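Local coordinates for protein AP endonuclease, family 2 (Brucella melitensis biovar Abortus, PDB 3NGF) that probably isomerises hydroxypyruvate at a manganese site in a TIM barrel and may also act as an AP endonuclease, at residues 18-22 with 248-254; 40-46 with 64-70; 45-50 with 97-101; 79-84 with 113-117. One frame throughout, in Å; residues are numbered along the deposited sequence. Where two conformers were deposited one is given.

Interaction 1: 18-22 with 248-254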
loop_
_atom_site.group_PDB
_atom_site.type_symbol
_atom_site.label_atom_id
_atom_site.label_comp_id
_atom_site.label_asym_id
_atom_site.label_seq_id
_atom_site.Cartn_x
_atom_site.Cartn_y
_atom_site.Cartn_z
ATOM N N THR A 18 4.092 -10.583 -2.364
ATOM C CA THR A 18 3.072 -11.577 -2.802
ATOM C C THR A 18 3.375 -12.262 -4.145
ATOM O O THR A 18 2.913 -13.395 -4.384
ATOM C CB THR A 18 1.659 -10.964 -2.851
ATOM O OG1 THR A 18 1.560 -9.993 -3.899
ATOM C CG2 THR A 18 1.248 -10.350 -1.468
ATOM N N MET A 19 4.122 -11.583 -5.013
ATOM C CA MET A 19 4.498 -12.125 -6.335
ATOM C C MET A 19 5.925 -12.601 -6.353
ATOM O O MET A 19 6.743 -12.167 -5.544
ATOM C CB MET A 19 4.315 -11.093 -7.451
ATOM C CG MET A 19 2.893 -10.557 -7.601
ATOM S SD MET A 19 2.705 -9.235 -8.782
ATOM C CE MET A 19 3.247 -10.050 -10.308
ATOM N N PHE A 20 6.221 -13.472 -7.322
ATOM C CA PHE A 20 7.557 -14.018 -7.524
ATOM C C PHE A 20 8.103 -14.795 -6.314
ATOM O O PHE A 20 9.326 -14.910 -6.142
ATOM C CB PHE A 20 8.523 -12.899 -7.945
ATOM C CG PHE A 20 8.140 -12.241 -9.224
ATOM C CD1 PHE A 20 8.325 -12.886 -10.425
ATOM C CD2 PHE A 20 7.566 -10.980 -9.226
ATOM C CE1 PHE A 20 7.964 -12.289 -11.607
ATOM C CE2 PHE A 20 7.211 -10.370 -10.389
ATOM C CZ PHE A 20 7.412 -11.027 -11.600
ATOM N N ASN A 21 7.203 -15.406 -5.529
ATOM C CA ASN A 21 7.609 -16.150 -4.331
ATOM C C ASN A 21 8.237 -17.504 -4.668
ATOM O O ASN A 21 8.637 -18.268 -3.776
ATOM C CB ASN A 21 6.437 -16.347 -3.367
ATOM C CG ASN A 21 6.093 -15.113 -2.572
ATOM O OD1 ASN A 21 6.370 -13.951 -2.961
ATOM N ND2 ASN A 21 5.463 -15.354 -1.421
ATOM N N GLU A 22 8.345 -17.795 -5.961
ATOM C CA GLU A 22 9.083 -18.958 -6.439
ATOM C C GLU A 22 10.573 -18.826 -6.131
ATOM O O GLU A 22 11.292 -19.833 -6.108
ATOM C CB GLU A 22 8.887 -19.144 -7.947
ATOM C CG GLU A 22 7.466 -19.547 -8.375
ATOM C CD GLU A 22 6.448 -18.378 -8.543
ATOM O OE1 GLU A 22 6.799 -17.194 -8.564
ATOM O OE2 GLU A 22 5.248 -18.674 -8.677
ATOM N N TYR A 248 -1.442 -9.290 -5.326
ATOM C CA TYR A 248 -2.239 -10.479 -5.470
ATOM C C TYR A 248 -1.357 -11.695 -5.306
ATOM O O TYR A 248 -0.122 -11.641 -5.461
ATOM C CB TYR A 248 -2.978 -10.489 -6.819
ATOM C CG TYR A 248 -2.131 -10.597 -8.092
ATOM C CD1 TYR A 248 -1.491 -11.781 -8.436
ATOM C CD2 TYR A 248 -1.977 -9.506 -8.942
ATOM C CE1 TYR A 248 -0.744 -11.892 -9.611
ATOM C CE2 TYR A 248 -1.221 -9.606 -10.128
ATOM C CZ TYR A 248 -0.620 -10.807 -10.458
ATOM O OH TYR A 248 0.093 -10.914 -11.638
ATOM N N ASN A 249 -2.012 -12.794 -4.995
ATOM C CA ASN A 249 -1.351 -14.094 -4.890
ATOM C C ASN A 249 -1.531 -14.836 -6.196
ATOM O O ASN A 249 -2.650 -15.202 -6.550
ATOM C CB ASN A 249 -1.958 -14.891 -3.752
ATOM C CG ASN A 249 -1.945 -14.139 -2.453
ATOM O OD1 ASN A 249 -0.897 -13.591 -2.034
ATOM N ND2 ASN A 249 -3.087 -14.136 -1.764
ATOM N N PRO A 250 -0.437 -15.066 -6.931
ATOM C CA PRO A 250 -0.646 -15.686 -8.250
ATOM C C PRO A 250 -1.354 -17.038 -8.145
ATOM O O PRO A 250 -1.086 -17.803 -7.203
ATOM C CB PRO A 250 0.783 -15.825 -8.786
ATOM C CG PRO A 250 1.567 -14.718 -8.083
ATOM C CD PRO A 250 0.983 -14.694 -6.705
ATOM N N ARG A 251 -2.252 -17.332 -9.086
ATOM C CA ARG A 251 -2.903 -18.656 -9.159
ATOM C C ARG A 251 -1.897 -19.797 -9.141
ATOM O O ARG A 251 -2.062 -20.786 -8.421
ATOM C CB ARG A 251 -3.719 -18.779 -10.448
ATOM C CG ARG A 251 -5.095 -18.171 -10.408
ATOM C CD ARG A 251 -5.822 -18.457 -11.725
ATOM N NE ARG A 251 -5.148 -17.800 -12.844
ATOM C CZ ARG A 251 -5.397 -16.567 -13.283
ATOM N NH1 ARG A 251 -6.351 -15.823 -12.735
ATOM N NH2 ARG A 251 -4.684 -16.065 -14.291
ATOM N N GLY A 252 -0.877 -19.674 -9.978
ATOM C CA GLY A 252 0.170 -20.674 -10.070
ATOM C C GLY A 252 1.518 -19.988 -10.108
ATOM O O GLY A 252 1.823 -19.164 -9.249
ATOM N N LYS A 253 2.325 -20.337 -11.105
ATOM C CA LYS A 253 3.619 -19.685 -11.308
ATOM C C LYS A 253 3.380 -18.221 -11.661
ATOM O O LYS A 253 2.548 -17.929 -12.509
ATOM C CB LYS A 253 4.378 -20.364 -12.443
ATOM C CG LYS A 253 5.737 -19.744 -12.750
ATOM C CD LYS A 253 6.438 -20.518 -13.868
ATOM C CE LYS A 253 7.832 -19.975 -14.137
ATOM N NZ LYS A 253 8.648 -20.025 -12.894
ATOM N N THR A 254 4.137 -17.306 -11.049
ATOM C CA THR A 254 3.901 -15.883 -11.243
ATOM C C THR A 254 3.862 -15.498 -12.737
ATOM O O THR A 254 2.891 -14.868 -13.176
ATOM C CB THR A 254 4.960 -15.010 -10.513
ATOM O OG1 THR A 254 4.938 -15.284 -9.103
ATOM C CG2 THR A 254 4.690 -13.550 -10.727
HETATM O O HOH W 1 4.368 -15.383 -5.683
HETATM O O HOH W 2 1.547 -14.986 -2.663
#
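Thr254 is the residue to start from, since it gives up more surface here (86 Å²) than any other. Its OG1 is used twice: it accepts a bond from Phe20 N at 2.8 Å and donates one to Glu22 OE1 at 2.7 Å. The other carboxylate oxygen, Glu22 OE2, takes Thr254 N at 3.0 Å, so the Glu22 side chain bridges the backbone and the hydroxyl of a single threonine. The methyl of Thr254 is busy as well: CG2 sits over the face of the Phe20 ring, 3.6 Å from its centroid, a CH-pi contact. Both segments are loops that follow barrel strands, 11-15 and 243-246, the first and last strands of the TIM barrel, which lie side by side where the barrel closes. Met19 lies between Tyr248 and Thr254. Its SD hangs 4.3 Å from the centroid of the Tyr248 ring, over the face, as a Met-aromatic contact, and its CE reaches Thr254 CG2 at 3.8 Å, so one thioether packs against both ends of 248-254. At the inner end Thr18, in the p rotamer, donates from OG1 to Tyr248 O at 2.8 Å. Water 2 joins Thr18 O (2.7 Å) to Asn249 OD1 (2.9 Å), while Thr18 O also accepts a hydrogen bond from water 1 at 2.8 Å. The Thr18 side chain is about 4 Å from that of Glu247, a manganese ligand and predicted proton donor/acceptor.

Interaction 2: 40-46 with 64-70; sequences VEFLFPY and QVLFNMP
Two neighbouring barrel strands, 39-41 and 63-68, run parallel here as the outer members of a beta-alpha-beta unit whose helix is 50-59, and their contact carries on into the loops beyond; end to end the segments diverge by 31°. Set Val40 opposite Gln64, with CA atoms 5.3 Å apart, and Leu43 near Phe67, CA to CA 5.1 Å. Val65 (phi/psi -90/-33) and Leu43 (-78/-63) leave extended geometry. Val65 N donates to Val40 O at 2.9 Å; next come a weak bond, Phe42 N to Leu66 O at 3.5 Å, and Asn68 N to Leu43 O at 2.8 Å. Phe42 (chi1 42°) stands with the Gln64 amide over one face, NE2 being held by Leu66 O at 3.0 Å. Phe67, chi1 p, is the large bump: Pro45 fits against its ring, CD to CD1 3.7 Å, and Tyr46 OH approaches the ring edge at CE1, 3.5 Å. Tyr46 (chi1 m) points toward 64-70, and Pro70 fills the hollow over its face, with CG 4.0 Å from the centroid. Phe44, also m, lays CE1 on Asn68 CB at 3.6 Å. Glu41 points to the face shared with Leu66, where His209, Asn15 and Gln211, a manganese ligand, hold its carboxylate. Tyr46 OH donates to Asn68 O at 2.7 Å, so a side chain as well as backbone ties the loop after 39-41 to 64-70, while Gln64 OE1 and Leu66 N are buried without a partner in the model.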
loop_
_atom_site.group_PDB
_atom_site.type_symbol
_atom_site.label_atom_id
_atom_site.label_comp_id
_atom_site.label_asym_id
_atom_site.label_seq_id
_atom_site.Cartn_x
_atom_site.Cartn_y
_atom_site.Cartn_z
ATOM N N VAL A 40 8.239 -1.453 -8.272
ATOM C CA VAL A 40 7.930 -2.508 -7.323
ATOM C C VAL A 40 7.432 -1.918 -5.993
ATOM O O VAL A 40 7.697 -0.753 -5.667
ATOM C CB VAL A 40 9.128 -3.438 -7.047
ATOM C CG1 VAL A 40 9.539 -4.195 -8.318
ATOM C CG2 VAL A 40 10.313 -2.653 -6.479
ATOM N N GLU A 41 6.738 -2.753 -5.246
ATOM C CA GLU A 41 6.330 -2.459 -3.866
ATOM C C GLU A 41 6.532 -3.720 -3.052
ATOM O O GLU A 41 6.641 -4.816 -3.616
ATOM C CB GLU A 41 4.878 -2.007 -3.803
ATOM C CG GLU A 41 3.845 -3.057 -4.241
ATOM C CD GLU A 41 2.417 -2.557 -4.148
ATOM O OE1 GLU A 41 2.191 -1.333 -4.295
ATOM O OE2 GLU A 41 1.510 -3.410 -3.932
ATOM N N PHE A 42 6.512 -3.586 -1.729
ATOM C CA PHE A 42 6.511 -4.742 -0.842
ATOM C C PHE A 42 6.141 -4.245 0.542
ATOM O O PHE A 42 6.028 -3.039 0.729
ATOM C CB PHE A 42 7.860 -5.520 -0.834
ATOM C CG PHE A 42 9.075 -4.638 -0.823
ATOM C CD1 PHE A 42 9.416 -3.929 0.319
ATOM C CD2 PHE A 42 9.858 -4.502 -1.950
ATOM C CE1 PHE A 42 10.547 -3.087 0.332
ATOM C CE2 PHE A 42 10.986 -3.677 -1.934
ATOM C CZ PHE A 42 11.330 -2.988 -0.822
ATOM N N LEU A 43 5.914 -5.132 1.506
ATOM C CA LEU A 43 5.476 -4.671 2.820
ATOM C C LEU A 43 6.633 -4.107 3.638
ATOM O O LEU A 43 6.659 -2.905 3.951
ATOM C CB LEU A 43 4.755 -5.795 3.568
ATOM C CG LEU A 43 3.319 -5.948 3.073
ATOM C CD1 LEU A 43 3.284 -6.613 1.743
ATOM C CD2 LEU A 43 2.438 -6.691 4.093
ATOM N N PHE A 44 7.613 -4.954 3.945
ATOM C CA PHE A 44 8.657 -4.595 4.913
ATOM C C PHE A 44 10.067 -4.875 4.425
ATOM O O PHE A 44 10.407 -6.021 4.148
ATOM C CB PHE A 44 8.422 -5.313 6.258
ATOM C CG PHE A 44 6.998 -5.246 6.754
ATOM C CD1 PHE A 44 6.441 -4.047 7.183
ATOM C CD2 PHE A 44 6.207 -6.388 6.800
ATOM C CE1 PHE A 44 5.129 -3.982 7.653
ATOM C CE2 PHE A 44 4.895 -6.319 7.252
ATOM C CZ PHE A 44 4.358 -5.118 7.685
ATOM N N PRO A 45 10.905 -3.833 4.338
ATOM C CA PRO A 45 12.310 -4.033 3.962
ATOM C C PRO A 45 13.263 -4.248 5.144
ATOM O O PRO A 45 14.473 -4.408 4.934
ATOM C CB PRO A 45 12.651 -2.714 3.300
ATOM C CG PRO A 45 11.841 -1.729 4.057
ATOM C CD PRO A 45 10.553 -2.407 4.399
ATOM N N TYR A 46 12.739 -4.269 6.369
ATOM C CA TYR A 46 13.555 -4.015 7.556
ATOM C C TYR A 46 14.488 -5.161 7.934
ATOM O O TYR A 46 15.415 -4.944 8.726
ATOM C CB TYR A 46 12.677 -3.573 8.747
ATOM C CG TYR A 46 11.812 -2.396 8.352
ATOM C CD1 TYR A 46 12.384 -1.173 8.047
ATOM C CD2 TYR A 46 10.446 -2.525 8.192
ATOM C CE1 TYR A 46 11.645 -0.121 7.635
ATOM C CE2 TYR A 46 9.687 -1.465 7.782
ATOM C CZ TYR A 46 10.284 -0.264 7.479
ATOM O OH TYR A 46 9.536 0.817 7.052
ATOM N N GLN A 64 11.025 2.261 -6.516
ATOM C CA GLN A 64 10.353 1.806 -5.306
ATOM C C GLN A 64 9.116 2.673 -5.102
ATOM O O GLN A 64 9.232 3.879 -4.854
ATOM C CB GLN A 64 11.264 1.923 -4.078
ATOM C CG GLN A 64 10.627 1.306 -2.811
ATOM C CD GLN A 64 10.522 -0.213 -2.871
ATOM O OE1 GLN A 64 11.462 -0.871 -3.300
ATOM N NE2 GLN A 64 9.396 -0.784 -2.381
ATOM N N VAL A 65 7.938 2.076 -5.263
ATOM C CA VAL A 65 6.685 2.851 -5.274
ATOM C C VAL A 65 6.082 3.003 -3.885
ATOM O O VAL A 65 5.468 4.043 -3.578
ATOM C CB VAL A 65 5.695 2.190 -6.235
ATOM C CG1 VAL A 65 4.330 2.804 -6.142
ATOM C CG2 VAL A 65 6.290 2.241 -7.695
ATOM N N LEU A 66 6.263 1.995 -3.043
ATOM C CA LEU A 66 5.573 1.935 -1.745
ATOM C C LEU A 66 6.235 0.901 -0.855
ATOM O O LEU A 66 6.709 -0.128 -1.337
ATOM C CB LEU A 66 4.090 1.549 -1.952
ATOM C CG LEU A 66 3.261 1.347 -0.657
ATOM C CD1 LEU A 66 2.829 2.681 -0.151
ATOM C CD2 LEU A 66 2.059 0.418 -0.886
ATOM N N PHE A 67 6.268 1.170 0.446
ATOM C CA PHE A 67 6.391 0.121 1.456
ATOM C C PHE A 67 5.792 0.608 2.780
ATOM O O PHE A 67 5.293 1.748 2.879
ATOM C CB PHE A 67 7.820 -0.422 1.611
ATOM C CG PHE A 67 8.845 0.618 2.015
ATOM C CD1 PHE A 67 9.122 0.837 3.373
ATOM C CD2 PHE A 67 9.498 1.380 1.053
ATOM C CE1 PHE A 67 10.075 1.798 3.771
ATOM C CE2 PHE A 67 10.441 2.310 1.412
ATOM C CZ PHE A 67 10.735 2.529 2.768
ATOM N N ASN A 68 5.721 -0.292 3.746
ATOM C CA ASN A 68 5.070 0.025 5.025
ATOM C C ASN A 68 6.070 0.423 6.080
ATOM O O ASN A 68 7.201 -0.075 6.114
ATOM C CB ASN A 68 4.297 -1.173 5.563
ATOM C CG ASN A 68 3.192 -1.630 4.668
ATOM O OD1 ASN A 68 2.959 -1.075 3.606
ATOM N ND2 ASN A 68 2.479 -2.686 5.107
ATOM N N MET A 69 5.631 1.277 6.998
ATOM C CA MET A 69 6.391 1.526 8.215
ATOM C C MET A 69 6.420 0.252 9.096
ATOM O O MET A 69 5.583 -0.641 8.928
ATOM C CB MET A 69 5.774 2.705 8.971
ATOM C CG MET A 69 5.693 3.989 8.153
ATOM S SD MET A 69 5.207 5.367 9.173
ATOM C CE MET A 69 5.483 6.759 8.058
ATOM N N PRO A 70 7.371 0.163 10.041
ATOM C CA PRO A 70 7.432 -1.037 10.894
ATOM C C PRO A 70 6.068 -1.296 11.566
ATOM O O PRO A 70 5.413 -0.347 12.031
ATOM C CB PRO A 70 8.511 -0.685 11.914
ATOM C CG PRO A 70 9.382 0.302 11.227
ATOM C CD PRO A 70 8.497 1.079 10.294
#

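Interaction 3: 45-50 with 97-101; sequences PYDFDA and IALHY
This is a loop-on-helix contact on the outer layer of the TIM barrel: residues 45-50, leading from strand 39-41 into helix 50-59, pack against helix 88-104 at 97-101. Pro45 to Phe48 form a type I turn, closed by Phe48 N to Pro45 O at 3.0 Å; Asp49 then takes the N-cap position of helix 50-59, its OD1 accepting from Asp51 N. The backbones come nearest at Ala50 and Tyr101, with CA atoms 5.7 Å apart. Tyr101, chi1 m (-81°), inserts its ring into the loop and is covered on both faces. Over one face the edge of the Tyr46 ring (chi1 m) makes a T-shaped stack, centroids 5.0 Å apart and planes at 77°; over the opposite face lies Ala50 CB, 4.1 Å from the centroid. Pro45 CG adds a contact to Tyr101 CD2 at 3.6 Å. One turn earlier, Ile97 CG2 meets Tyr46 CD1 at 3.7 Å and Ala98 CB meets Tyr46 OH at 3.6 Å, that hydroxyl being bonded to Asn68 O. Water 3 links Asp49 OD1 (3.0 Å) with His100 NE2 (3.1 Å). At the tip of the inserted ring, Tyr101 OH donates to Phe48 O at 2.6 Å.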
loop_
_atom_site.group_PDB
_atom_site.type_symbol
_atom_site.label_atom_id
_atom_site.label_comp_id
_atom_site.label_asym_id
_atom_site.label_seq_id
_atom_site.Cartn_x
_atom_site.Cartn_y
_atom_site.Cartn_z
ATOM N N PRO A 45 10.905 -3.833 4.338
ATOM C CA PRO A 45 12.310 -4.033 3.962
ATOM C C PRO A 45 13.263 -4.248 5.144
ATOM O O PRO A 45 14.473 -4.408 4.934
ATOM C CB PRO A 45 12.651 -2.714 3.300
ATOM C CG PRO A 45 11.841 -1.729 4.057
ATOM C CD PRO A 45 10.553 -2.407 4.399
ATOM N N TYR A 46 12.739 -4.269 6.369
ATOM C CA TYR A 46 13.555 -4.015 7.556
ATOM C C TYR A 46 14.488 -5.161 7.934
ATOM O O TYR A 46 15.415 -4.944 8.726
ATOM C CB TYR A 46 12.677 -3.573 8.747
ATOM C CG TYR A 46 11.812 -2.396 8.352
ATOM C CD1 TYR A 46 12.384 -1.173 8.047
ATOM C CD2 TYR A 46 10.446 -2.525 8.192
ATOM C CE1 TYR A 46 11.645 -0.121 7.635
ATOM C CE2 TYR A 46 9.687 -1.465 7.782
ATOM C CZ TYR A 46 10.284 -0.264 7.479
ATOM O OH TYR A 46 9.536 0.817 7.052
ATOM N N ASP A 47 14.254 -6.365 7.384
ATOM C CA ASP A 47 15.164 -7.500 7.613
ATOM C C ASP A 47 16.325 -7.531 6.614
ATOM O O ASP A 47 17.157 -8.448 6.670
ATOM C CB ASP A 47 14.413 -8.845 7.614
ATOM C CG ASP A 47 15.156 -9.956 8.411
ATOM O OD1 ASP A 47 15.696 -9.697 9.531
ATOM O OD2 ASP A 47 15.183 -11.112 7.917
ATOM N N PHE A 48 16.397 -6.523 5.742
ATOM C CA PHE A 48 17.480 -6.366 4.764
ATOM C C PHE A 48 18.162 -5.001 4.894
ATOM O O PHE A 48 17.541 -4.027 5.339
ATOM C CB PHE A 48 16.925 -6.582 3.341
ATOM C CG PHE A 48 16.294 -7.940 3.126
ATOM C CD1 PHE A 48 14.943 -8.162 3.420
ATOM C CD2 PHE A 48 17.051 -9.002 2.618
ATOM C CE1 PHE A 48 14.371 -9.416 3.223
ATOM C CE2 PHE A 48 16.502 -10.247 2.413
ATOM C CZ PHE A 48 15.158 -10.478 2.716
ATOM N N ASP A 49 19.446 -4.938 4.531
ATOM C CA ASP A 49 20.246 -3.698 4.483
ATOM C C ASP A 49 19.643 -2.763 3.412
ATOM O O ASP A 49 19.454 -3.155 2.260
ATOM C CB ASP A 49 21.713 -4.041 4.165
ATOM C CG ASP A 49 22.647 -2.808 4.001
ATOM O OD1 ASP A 49 22.277 -1.643 4.305
ATOM O OD2 ASP A 49 23.803 -3.023 3.578
ATOM N N ALA A 50 19.347 -1.523 3.804
ATOM C CA ALA A 50 18.833 -0.540 2.851
ATOM C C ALA A 50 19.738 -0.390 1.625
ATOM O O ALA A 50 19.231 -0.228 0.516
ATOM C CB ALA A 50 18.629 0.828 3.513
ATOM N N ILE A 97 12.995 5.081 11.266
ATOM C CA ILE A 97 13.465 3.874 10.630
ATOM C C ILE A 97 12.912 3.796 9.210
ATOM O O ILE A 97 13.666 3.584 8.261
ATOM C CB ILE A 97 13.033 2.615 11.425
ATOM C CG1 ILE A 97 13.732 2.562 12.795
ATOM C CG2 ILE A 97 13.375 1.335 10.645
ATOM C CD1 ILE A 97 13.281 1.377 13.661
ATOM N N ALA A 98 11.599 4.011 9.068
ATOM C CA ALA A 98 10.968 4.061 7.732
ATOM C C ALA A 98 11.580 5.138 6.807
ATOM O O ALA A 98 11.823 4.872 5.631
ATOM C CB ALA A 98 9.458 4.272 7.876
ATOM N N LEU A 99 11.849 6.316 7.363
ATOM C CA LEU A 99 12.455 7.448 6.635
ATOM C C LEU A 99 13.850 7.089 6.131
ATOM O O LEU A 99 14.167 7.370 4.963
ATOM C CB LEU A 99 12.472 8.733 7.495
ATOM C CG LEU A 99 13.028 10.029 6.887
ATOM C CD1 LEU A 99 12.347 10.366 5.551
ATOM C CD2 LEU A 99 12.926 11.219 7.879
ATOM N N HIS A 100 14.666 6.461 6.979
ATOM C CA HIS A 100 16.001 5.983 6.571
ATOM C C HIS A 100 15.929 5.124 5.318
ATOM O O HIS A 100 16.648 5.369 4.350
ATOM C CB HIS A 100 16.711 5.203 7.696
ATOM C CG HIS A 100 17.925 4.461 7.237
ATOM N ND1 HIS A 100 19.104 5.097 6.894
ATOM C CD2 HIS A 100 18.138 3.136 7.027
ATOM C CE1 HIS A 100 19.987 4.194 6.501
ATOM N NE2 HIS A 100 19.434 2.997 6.581
ATOM N N TYR A 101 15.017 4.144 5.319
ATOM C CA TYR A 101 14.830 3.312 4.148
ATOM C C TYR A 101 14.227 4.066 2.968
ATOM O O TYR A 101 14.649 3.870 1.822
ATOM C CB TYR A 101 13.953 2.091 4.487
ATOM C CG TYR A 101 14.691 0.974 5.153
ATOM C CD1 TYR A 101 15.024 1.039 6.509
ATOM C CD2 TYR A 101 15.046 -0.171 4.448
ATOM C CE1 TYR A 101 15.697 0.017 7.127
ATOM C CE2 TYR A 101 15.711 -1.204 5.060
ATOM C CZ TYR A 101 16.042 -1.110 6.398
ATOM O OH TYR A 101 16.719 -2.139 6.999
HETATM O O HOH W 3 21.191 0.553 5.996
HETATM O O HOH W 4 19.374 -0.736 6.589
#

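Interaction 4: 79-84 with 113-117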
loop_
_atom_site.group_PDB
_atom_site.type_symbol
_atom_site.label_atom_id
_atom_site.label_comp_id
_atom_site.label_asym_id
_atom_site.label_seq_id
_atom_site.Cartn_x
_atom_site.Cartn_y
_atom_site.Cartn_z
ATOM N N ARG A 79 -0.482 -5.622 13.850
ATOM C CA ARG A 79 -0.721 -5.139 12.488
ATOM C C ARG A 79 -0.665 -3.613 12.470
ATOM O O ARG A 79 -1.546 -2.940 11.935
ATOM C CB ARG A 79 -2.077 -5.646 11.992
ATOM C CG ARG A 79 -2.195 -7.161 12.034
ATOM C CD ARG A 79 -1.318 -7.768 10.948
ATOM N NE ARG A 79 -1.430 -9.225 10.856
ATOM C CZ ARG A 79 -0.634 -10.106 11.471
ATOM N NH1 ARG A 79 0.362 -9.711 12.275
ATOM N NH2 ARG A 79 -0.844 -11.411 11.300
ATOM N N GLY A 80 0.398 -3.060 13.050
ATOM C CA GLY A 80 0.565 -1.602 13.122
ATOM C C GLY A 80 0.207 -1.064 14.497
ATOM O O GLY A 80 -0.370 -1.768 15.307
ATOM N N MET A 81 0.556 0.189 14.757
ATOM C CA MET A 81 0.222 0.804 16.045
ATOM C C MET A 81 -0.225 2.259 15.952
ATOM O O MET A 81 -0.438 2.902 16.991
ATOM C CB MET A 81 1.430 0.728 16.956
ATOM C CG MET A 81 2.543 1.632 16.498
ATOM S SD MET A 81 4.100 1.020 17.114
ATOM C CE MET A 81 4.310 -0.476 16.143
ATOM N N ALA A 82 -0.401 2.782 14.737
ATOM C CA ALA A 82 -0.752 4.221 14.564
ATOM C C ALA A 82 -1.995 4.636 15.353
ATOM O O ALA A 82 -2.066 5.770 15.820
ATOM C CB ALA A 82 -0.928 4.612 13.104
ATOM N N ALA A 83 -2.941 3.714 15.551
ATOM C CA ALA A 83 -4.191 4.036 16.264
ATOM C C ALA A 83 -4.254 3.494 17.691
ATOM O O ALA A 83 -5.337 3.422 18.253
ATOM C CB ALA A 83 -5.430 3.536 15.458
ATOM N N ILE A 84 -3.122 3.108 18.276
ATOM C CA ILE A 84 -3.128 2.495 19.614
ATOM C C ILE A 84 -2.526 3.430 20.652
ATOM O O ILE A 84 -1.309 3.634 20.700
ATOM C CB ILE A 84 -2.393 1.140 19.617
ATOM C CG1 ILE A 84 -3.111 0.152 18.677
ATOM C CG2 ILE A 84 -2.329 0.556 21.015
ATOM C CD1 ILE A 84 -2.473 -1.251 18.609
ATOM N N MET A 113 0.579 1.586 9.110
ATOM C CA MET A 113 -0.464 0.679 9.587
ATOM C C MET A 113 -1.020 1.132 10.948
ATOM O O MET A 113 -0.304 1.717 11.775
ATOM C CB MET A 113 0.078 -0.751 9.669
ATOM C CG MET A 113 0.550 -1.316 8.303
ATOM S SD MET A 113 0.794 -3.091 8.422
ATOM C CE MET A 113 -0.875 -3.699 8.458
ATOM N N SER A 114 -2.295 0.851 11.174
ATOM C CA SER A 114 -3.018 1.398 12.324
ATOM C C SER A 114 -3.158 0.463 13.526
ATOM O O SER A 114 -3.261 0.929 14.665
ATOM C CB SER A 114 -4.410 1.913 11.907
ATOM O OG SER A 114 -4.323 3.167 11.245
ATOM N N GLY A 115 -3.219 -0.844 13.277
ATOM C CA GLY A 115 -3.321 -1.828 14.350
ATOM C C GLY A 115 -4.708 -2.433 14.429
ATOM O O GLY A 115 -5.671 -1.904 13.857
ATOM N N ILE A 116 -4.785 -3.547 15.153
ATOM C CA ILE A 116 -6.041 -4.150 15.582
ATOM C C ILE A 116 -6.516 -3.377 16.823
ATOM O O ILE A 116 -5.853 -3.435 17.883
ATOM C CB ILE A 116 -5.849 -5.647 15.957
ATOM C CG1 ILE A 116 -5.246 -6.449 14.801
ATOM C CG2 ILE A 116 -7.162 -6.281 16.444
ATOM C CD1 ILE A 116 -6.035 -6.383 13.534
ATOM N N THR A 117 -7.649 -2.685 16.692
ATOM C CA THR A 117 -8.190 -1.803 17.738
ATOM C C THR A 117 -9.524 -2.271 18.344
ATOM O O THR A 117 -10.120 -1.560 19.167
ATOM C CB THR A 117 -8.367 -0.391 17.187
ATOM O OG1 THR A 117 -9.208 -0.430 16.022
ATOM C CG2 THR A 117 -6.998 0.201 16.839
HETATM O O HOH W 5 -2.039 -4.368 16.065
HETATM O O HOH W 6 2.398 1.154 12.554
#
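Arg79 lies along the start of the other loop, its CB 4.2 Å from Met113 CE and its CG 4.2 Å from Ile116 CG1; the guanidinium leads away to Trp74, with NH1 bonded to the Trp74 carbonyl and a cation-pi contact to its ring. From there the backbones come very close, Gly80 CA to Gly115 CA being 4.1 Å. Both glycines have positive phi, about 100°, where a CB would jam against the preceding carbonyl. A CB on Gly80 would also hit Met113 CB, and one on Gly115 would hit Gly80 O and Ile84 CD1, so the two bare backbones can cross in direct contact. Beyond the crossing, residues 81-84 make a type I turn, with Ile84 N to Met81 O at 3.0 Å, and its amides face the carbonyls of 113-114: Ala82 N donates to Met113 O at 3.1 Å and Ala83 N to Ser114 O at 2.9 Å. Water 5 accepts from Arg79 N and Ile116 N, both at 3.0 Å, and donates to Gly80 O at 3.2 Å. The Met113 side chain is about 6 Å from that of the manganese ligand Glu150, which places this pairing beside the metal site. These are the loops after strands 63-68 and 109-111 of the TIM barrel; Met81 rests on helix 88-104, Ser114 and Thr117 touch helix 122-140, and Ala82 touches both helices.

All four contacts belong to one TIM barrel, and interactions 2, 3 and 4 are nested along the chain inside the long loop that interaction 1 closes. Interactions 2 and 3 are the most intimate pair, with centres 9 Å apart: they share Pro45 and Tyr46, and Phe67 CZ packs 3.7 Å from Tyr101 CB. Interaction 4 reaches interaction 2 through Met113, whose SD lies 3.7 Å from Asn68 ND2. Interaction 1 stands apart, its nearest atoms about 5 Å from interaction 2. Three contacts approach the manganese ion: the side chains of Glu41, Thr18 and Met113 lie about 6, 8 and 9 Å from it, whereas interaction 3 lies away from the metal site.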